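Local coordinates for mediator of RNA polymerase II transcription subunit 6 (Schizosaccharomyces pombe, PDB 4H61), which serves in the Mediator complex, a coactivator that conveys signals from gene-specific regulatory proteins to the basal RNA polymerase II transcription machinery, at residues 26-31 with 84-89; 99-104 with 110-115. One frame throughout, in Å; residues are numbered along the deposited sequence.

How the contacts relate
Contacts 1 and 2 lie in series along the chain, their centres about 11 Å apart, and both rest on one four-stranded antiparallel sheet. In contact 1 the short helix 28-33 packs on strand 83-91. Contact 2 is the hairpin of strand 97-106 with strand 109-112, an outermost strand of the sheet within this chain. The neighbouring strands 83-91 and 97-106 join the two, with Ile86 O 2.8 Å from Tyr103 N and Lys88 N equally far from Thr101 O, both probable hydrogen bonds. Helix 28-33 lies over the Ile86 and Tyr103 face, whereas helix 115-135 meets Pro99 and Val102 on the other, giving the sheet a helix on each side.

Contact 1 of 2, residues 26-31 with 84-89; sequences ENVLEY and WVIQKQ
Leu29 and Ile86 make the nearest approach between helix and strand, with CD1 of Leu29 3.6 Å from CD1 of Ile86 and 4.0 Å from its CG1. The isoleucine arm has CG1 anti to the carbonyl carbon (chi1 -63°) and runs on extended to CD1, which brings the methyl up against the leucine. Val28 works with both its branches. Its CG2 lies 4.1 Å from CB of Trp84 and, more loosely, 4.5 Å from CD1 of Ile86, while CG1 sits over one face of the indole, 4.2 Å above the ring plane and offset toward the rim. With chi1 at 59°, CG1 lies between the backbone N and the carbonyl carbon and CG2 is anti to the N, which turns CG1 to the indole face and CG2 to Trp84 CB and Ile86.

This is helix-on-sheet packing: Trp84 and Ile86, two places apart on strand 83-91, both direct their CB toward the first turn of helix 28-33, whereas Val85 between them points away. Val28 also touches Ile75 on strand 70-79, extending the helix contact to a second strand.

No hydrogen bond crosses between the two segments. Asn27 O accepts from Tyr31 N at 3.1 Å in the opening helical turn. Trp84 NE1 is hydrogen-bonded to Thr25 OG1, which ties the indole to the chain just ahead of the helix and probably helps hold the ring face against Val28.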
loop_
_atom_site.group_PDB
_atom_site.type_symbol
_atom_site.label_atom_id
_atom_site.label_comp_id
_atom_site.label_asym_id
_atom_site.label_seq_id
_atom_site.Cartn_x
_atom_site.Cartn_y
_atom_site.Cartn_z
ATOM N N GLU A 26 2.352 12.110 3.725
ATOM C CA GLU A 26 1.326 12.222 4.755
ATOM C C GLU A 26 -0.070 11.862 4.260
ATOM O O GLU A 26 -0.873 11.331 5.025
ATOM C CB GLU A 26 1.300 13.646 5.330
ATOM C CG GLU A 26 2.448 13.985 6.278
ATOM C CD GLU A 26 3.757 14.295 5.562
ATOM O OE1 GLU A 26 3.774 14.304 4.313
ATOM O OE2 GLU A 26 4.772 14.532 6.255
ATOM N N ASN A 27 -0.361 12.157 2.992
ATOM C CA ASN A 27 -1.721 11.985 2.471
ATOM C C ASN A 27 -1.877 11.186 1.165
ATOM O O ASN A 27 -3.003 10.953 0.713
ATOM C CB ASN A 27 -2.438 13.336 2.352
ATOM C CG ASN A 27 -1.751 14.284 1.383
ATOM O OD1 ASN A 27 -0.945 13.868 0.553
ATOM N ND2 ASN A 27 -2.070 15.572 1.487
ATOM N N VAL A 28 -0.766 10.765 0.569
ATOM C CA VAL A 28 -0.821 10.042 -0.703
ATOM C C VAL A 28 -1.732 8.797 -0.671
ATOM O O VAL A 28 -2.454 8.519 -1.627
ATOM C CB VAL A 28 0.590 9.663 -1.197
ATOM C CG1 VAL A 28 1.295 8.805 -0.175
ATOM C CG2 VAL A 28 0.518 8.943 -2.529
ATOM N N LEU A 29 -1.714 8.068 0.435
ATOM C CA LEU A 29 -2.527 6.866 0.580
ATOM C C LEU A 29 -4.004 7.222 0.598
ATOM O O LEU A 29 -4.843 6.431 0.177
ATOM C CB LEU A 29 -2.157 6.132 1.872
ATOM C CG LEU A 29 -1.708 4.677 1.772
ATOM C CD1 LEU A 29 -1.110 4.395 0.407
ATOM C CD2 LEU A 29 -0.711 4.333 2.890
ATOM N N GLU A 30 -4.329 8.411 1.092
ATOM C CA GLU A 30 -5.720 8.840 1.116
ATOM C C GLU A 30 -6.168 9.128 -0.308
ATOM O O GLU A 30 -7.294 8.808 -0.696
ATOM C CB GLU A 30 -5.888 10.082 1.985
ATOM C CG GLU A 30 -7.338 10.477 2.208
ATOM C CD GLU A 30 -7.501 11.411 3.387
ATOM O OE1 GLU A 30 -6.690 11.309 4.337
ATOM O OE2 GLU A 30 -8.432 12.250 3.363
ATOM N N TYR A 31 -5.268 9.737 -1.076
ATOM C CA TYR A 31 -5.473 9.984 -2.495
ATOM C C TYR A 31 -5.787 8.669 -3.187
ATOM O O TYR A 31 -6.778 8.544 -3.918
ATOM C CB TYR A 31 -4.196 10.580 -3.087
ATOM C CG TYR A 31 -4.282 11.021 -4.533
ATOM C CD1 TYR A 31 -5.351 11.781 -4.994
ATOM C CD2 TYR A 31 -3.263 10.709 -5.428
ATOM C CE1 TYR A 31 -5.412 12.201 -6.318
ATOM C CE2 TYR A 31 -3.313 11.127 -6.750
ATOM C CZ TYR A 31 -4.388 11.871 -7.192
ATOM O OH TYR A 31 -4.432 12.280 -8.510
ATOM N N TRP A 84 5.447 8.389 -5.571
ATOM C CA TRP A 84 5.395 7.458 -4.461
ATOM C C TRP A 84 4.992 6.133 -5.072
ATOM O O TRP A 84 4.277 6.105 -6.075
ATOM C CB TRP A 84 4.360 7.891 -3.434
ATOM C CG TRP A 84 4.728 9.125 -2.697
ATOM C CD1 TRP A 84 5.351 9.203 -1.483
ATOM C CD2 TRP A 84 4.503 10.474 -3.121
ATOM N NE1 TRP A 84 5.523 10.520 -1.125
ATOM C CE2 TRP A 84 5.013 11.319 -2.113
ATOM C CE3 TRP A 84 3.921 11.049 -4.255
ATOM C CZ2 TRP A 84 4.956 12.707 -2.206
ATOM C CZ3 TRP A 84 3.865 12.424 -4.345
ATOM C CH2 TRP A 84 4.379 13.239 -3.327
ATOM N N VAL A 85 5.463 5.039 -4.485
ATOM C CA VAL A 85 5.112 3.711 -4.970
ATOM C C VAL A 85 4.385 2.930 -3.890
ATOM O O VAL A 85 4.858 2.830 -2.751
ATOM C CB VAL A 85 6.347 2.928 -5.425
ATOM C CG1 VAL A 85 5.956 1.503 -5.823
ATOM C CG2 VAL A 85 7.026 3.646 -6.577
ATOM N N ILE A 86 3.236 2.372 -4.262
ATOM C CA ILE A 86 2.349 1.708 -3.316
ATOM C C ILE A 86 2.237 0.237 -3.649
ATOM O O ILE A 86 2.189 -0.130 -4.821
ATOM C CB ILE A 86 0.950 2.346 -3.357
ATOM C CG1 ILE A 86 1.032 3.810 -2.923
ATOM C CG2 ILE A 86 -0.026 1.582 -2.483
ATOM C CD1 ILE A 86 -0.255 4.555 -3.078
ATOM N N GLN A 87 2.205 -0.605 -2.622
ATOM C CA GLN A 87 2.096 -2.043 -2.817
ATOM C C GLN A 87 0.855 -2.618 -2.153
ATOM O O GLN A 87 0.606 -2.380 -0.966
ATOM C CB GLN A 87 3.332 -2.732 -2.257
ATOM C CG GLN A 87 3.167 -4.214 -2.025
ATOM C CD GLN A 87 4.466 -4.870 -1.611
ATOM O OE1 GLN A 87 5.487 -4.712 -2.282
ATOM N NE2 GLN A 87 4.443 -5.603 -0.494
ATOM N N LYS A 88 0.073 -3.362 -2.930
ATOM C CA LYS A 88 -1.032 -4.150 -2.398
ATOM C C LYS A 88 -0.445 -5.480 -1.967
ATOM O O LYS A 88 0.293 -6.108 -2.727
ATOM C CB LYS A 88 -2.120 -4.347 -3.464
ATOM C CG LYS A 88 -3.219 -5.370 -3.135
ATOM C CD LYS A 88 -4.554 -4.886 -3.709
ATOM C CE LYS A 88 -5.390 -5.965 -4.388
ATOM N NZ LYS A 88 -5.096 -6.097 -5.844
ATOM N N GLN A 89 -0.754 -5.901 -0.746
ATOM C CA GLN A 89 -0.204 -7.140 -0.219
ATOM C C GLN A 89 -1.217 -7.879 0.655
ATOM O O GLN A 89 -2.089 -7.271 1.272
ATOM C CB GLN A 89 1.059 -6.848 0.589
ATOM C CG GLN A 89 0.790 -6.309 1.995
ATOM C CD GLN A 89 2.010 -5.651 2.623
ATOM O OE1 GLN A 89 2.998 -5.364 1.944
ATOM N NE2 GLN A 89 1.944 -5.411 3.929
#

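Contact 2 of 2, residues 99-104 with 110-115; sequences PLTVYF and IYMAPN
Tyr103 and Met112 form a non-hydrogen-bonded antiparallel pair (CA to CA 4.1 Å) and Phe104 and Tyr111 the adjoining hydrogen-bonded pair (CA to CA 5.5 Å), in strand segments whose N-to-C directions differ by 148°. Phe104 N donates to Tyr111 O at 2.7 Å, and Tyr111 N returns a bond to Phe104 O at 3.1 Å. One step past the end of strand 109-112, Ala113 N still reaches Val102 O at 2.8 Å, prolonging the hairpin pairing.

Phe104 is the hub of the side chains. The methyl of Ala113 lies over one face of its ring, CB 3.6 Å from the centroid in a CH-pi contact, and also touches Val102 CG2. At the edge of the same ring, CD2 meets Tyr111 CE1 at 3.6 Å. The two ring planes are inclined at 80°, and Phe104 CB in turn sits over the tyrosine face, a second CH-pi contact. With chi1 at 51°, the CG of Tyr111 falls between its backbone N and carbonyl carbon, and the ring end comes back toward Phe104. With an alanine at Phe104 the ring is gone, and the Ala113 methyl would probably be left without the face it rests on and Tyr111 CE1 without its edge neighbour, though CB would remain over the tyrosine.

On the other side of the sheet, Tyr103 and Met112 run side by side, with Met112 CG 4.0 Å from Tyr103 CD2; the Tyr103 ring also meets Phe32 edge-to-face.

The three hydrogen bonds between the two segments are all backbone to backbone, which sets the pairing of the strands, while apolar and CH-pi contacts fix how the side chains settle against one another.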
loop_
_atom_site.group_PDB
_atom_site.type_symbol
_atom_site.label_atom_id
_atom_site.label_comp_id
_atom_site.label_asym_id
_atom_site.label_seq_id
_atom_site.Cartn_x
_atom_site.Cartn_y
_atom_site.Cartn_z
ATOM N N PRO A 99 3.098 -10.108 -1.696
ATOM C CA PRO A 99 2.902 -8.974 -2.603
ATOM C C PRO A 99 1.964 -9.371 -3.729
ATOM O O PRO A 99 2.181 -10.410 -4.356
ATOM C CB PRO A 99 4.308 -8.713 -3.153
ATOM C CG PRO A 99 5.237 -9.367 -2.162
ATOM C CD PRO A 99 4.493 -10.571 -1.672
ATOM N N LEU A 100 0.935 -8.562 -3.967
ATOM C CA LEU A 100 -0.084 -8.877 -4.962
ATOM C C LEU A 100 0.095 -8.042 -6.218
ATOM O O LEU A 100 0.205 -8.586 -7.317
ATOM C CB LEU A 100 -1.483 -8.678 -4.379
ATOM C CG LEU A 100 -1.791 -9.680 -3.268
ATOM C CD1 LEU A 100 -3.212 -9.497 -2.693
ATOM C CD2 LEU A 100 -1.563 -11.086 -3.806
ATOM N N THR A 101 0.096 -6.720 -6.054
ATOM C CA THR A 101 0.367 -5.808 -7.160
ATOM C C THR A 101 1.031 -4.511 -6.669
ATOM O O THR A 101 0.966 -4.182 -5.480
ATOM C CB THR A 101 -0.910 -5.516 -8.019
ATOM O OG1 THR A 101 -1.061 -4.102 -8.226
ATOM C CG2 THR A 101 -2.162 -6.059 -7.365
ATOM N N VAL A 102 1.700 -3.789 -7.567
ATOM C CA VAL A 102 2.248 -2.488 -7.183
ATOM C C VAL A 102 1.821 -1.365 -8.129
ATOM O O VAL A 102 1.615 -1.586 -9.323
ATOM C CB VAL A 102 3.794 -2.507 -6.929
ATOM C CG1 VAL A 102 4.372 -3.904 -7.105
ATOM C CG2 VAL A 102 4.519 -1.500 -7.797
ATOM N N TYR A 103 1.659 -0.167 -7.579
ATOM C CA TYR A 103 1.102 0.950 -8.328
ATOM C C TYR A 103 2.048 2.132 -8.257
ATOM O O TYR A 103 2.766 2.302 -7.272
ATOM C CB TYR A 103 -0.257 1.371 -7.745
ATOM C CG TYR A 103 -1.177 0.217 -7.394
ATOM C CD1 TYR A 103 -0.947 -0.558 -6.262
ATOM C CD2 TYR A 103 -2.286 -0.086 -8.189
ATOM C CE1 TYR A 103 -1.774 -1.607 -5.938
ATOM C CE2 TYR A 103 -3.124 -1.139 -7.867
ATOM C CZ TYR A 103 -2.860 -1.893 -6.735
ATOM O OH TYR A 103 -3.671 -2.945 -6.386
ATOM N N PHE A 104 2.036 2.955 -9.298
ATOM C CA PHE A 104 2.792 4.198 -9.289
ATOM C C PHE A 104 1.875 5.394 -9.096
ATOM O O PHE A 104 0.781 5.451 -9.653
ATOM C CB PHE A 104 3.587 4.357 -10.582
ATOM C CG PHE A 104 4.706 3.369 -10.720
ATOM C CD1 PHE A 104 5.214 2.719 -9.604
ATOM C CD2 PHE A 104 5.258 3.089 -11.962
ATOM C CE1 PHE A 104 6.245 1.810 -9.723
ATOM C CE2 PHE A 104 6.294 2.180 -12.091
ATOM C CZ PHE A 104 6.784 1.539 -10.972
ATOM N N ILE A 110 -2.143 7.874 -11.045
ATOM C CA ILE A 110 -2.031 6.547 -10.480
ATOM C C ILE A 110 -2.289 5.488 -11.552
ATOM O O ILE A 110 -3.234 5.600 -12.335
ATOM C CB ILE A 110 -3.004 6.350 -9.308
ATOM C CG1 ILE A 110 -2.928 7.542 -8.355
ATOM C CG2 ILE A 110 -2.707 5.043 -8.579
ATOM C CD1 ILE A 110 -3.725 7.360 -7.073
ATOM N N TYR A 111 -1.433 4.471 -11.584
ATOM C CA TYR A 111 -1.596 3.337 -12.479
ATOM C C TYR A 111 -0.791 2.149 -11.948
ATOM O O TYR A 111 0.155 2.334 -11.178
ATOM C CB TYR A 111 -1.162 3.702 -13.904
ATOM C CG TYR A 111 0.212 4.338 -14.003
ATOM C CD1 TYR A 111 1.361 3.552 -14.100
ATOM C CD2 TYR A 111 0.363 5.722 -14.011
ATOM C CE1 TYR A 111 2.628 4.130 -14.192
ATOM C CE2 TYR A 111 1.625 6.309 -14.104
ATOM C CZ TYR A 111 2.753 5.506 -14.194
ATOM O OH TYR A 111 4.007 6.080 -14.283
ATOM N N MET A 112 -1.183 0.934 -12.335
ATOM C CA MET A 112 -0.436 -0.275 -11.969
ATOM C C MET A 112 0.924 -0.260 -12.649
ATOM O O MET A 112 1.054 0.142 -13.807
ATOM C CB MET A 112 -1.190 -1.545 -12.381
ATOM C CG MET A 112 -2.603 -1.665 -11.806
ATOM S SD MET A 112 -3.543 -3.118 -12.359
ATOM C CE MET A 112 -2.403 -4.424 -11.909
ATOM N N ALA A 113 1.942 -0.685 -11.918
ATOM C CA ALA A 113 3.279 -0.781 -12.474
ATOM C C ALA A 113 3.312 -2.091 -13.224
ATOM O O ALA A 113 2.432 -2.930 -13.024
ATOM C CB ALA A 113 4.297 -0.791 -11.355
ATOM N N PRO A 114 4.310 -2.279 -14.097
ATOM C CA PRO A 114 4.462 -3.584 -14.746
ATOM C C PRO A 114 4.594 -4.712 -13.718
ATOM O O PRO A 114 5.024 -4.485 -12.582
ATOM C CB PRO A 114 5.766 -3.429 -15.533
ATOM C CG PRO A 114 5.843 -1.981 -15.827
ATOM C CD PRO A 114 5.251 -1.281 -14.634
ATOM N N ASN A 115 4.219 -5.918 -14.124
ATOM C CA ASN A 115 4.185 -7.046 -13.212
ATOM C C ASN A 115 5.559 -7.343 -12.609
ATOM O O ASN A 115 5.667 -7.831 -11.476
ATOM C CB ASN A 115 3.609 -8.276 -13.916
ATOM C CG ASN A 115 3.645 -9.510 -13.047
ATOM O OD1 ASN A 115 2.812 -9.681 -12.156
ATOM N ND2 ASN A 115 4.622 -10.377 -13.293
#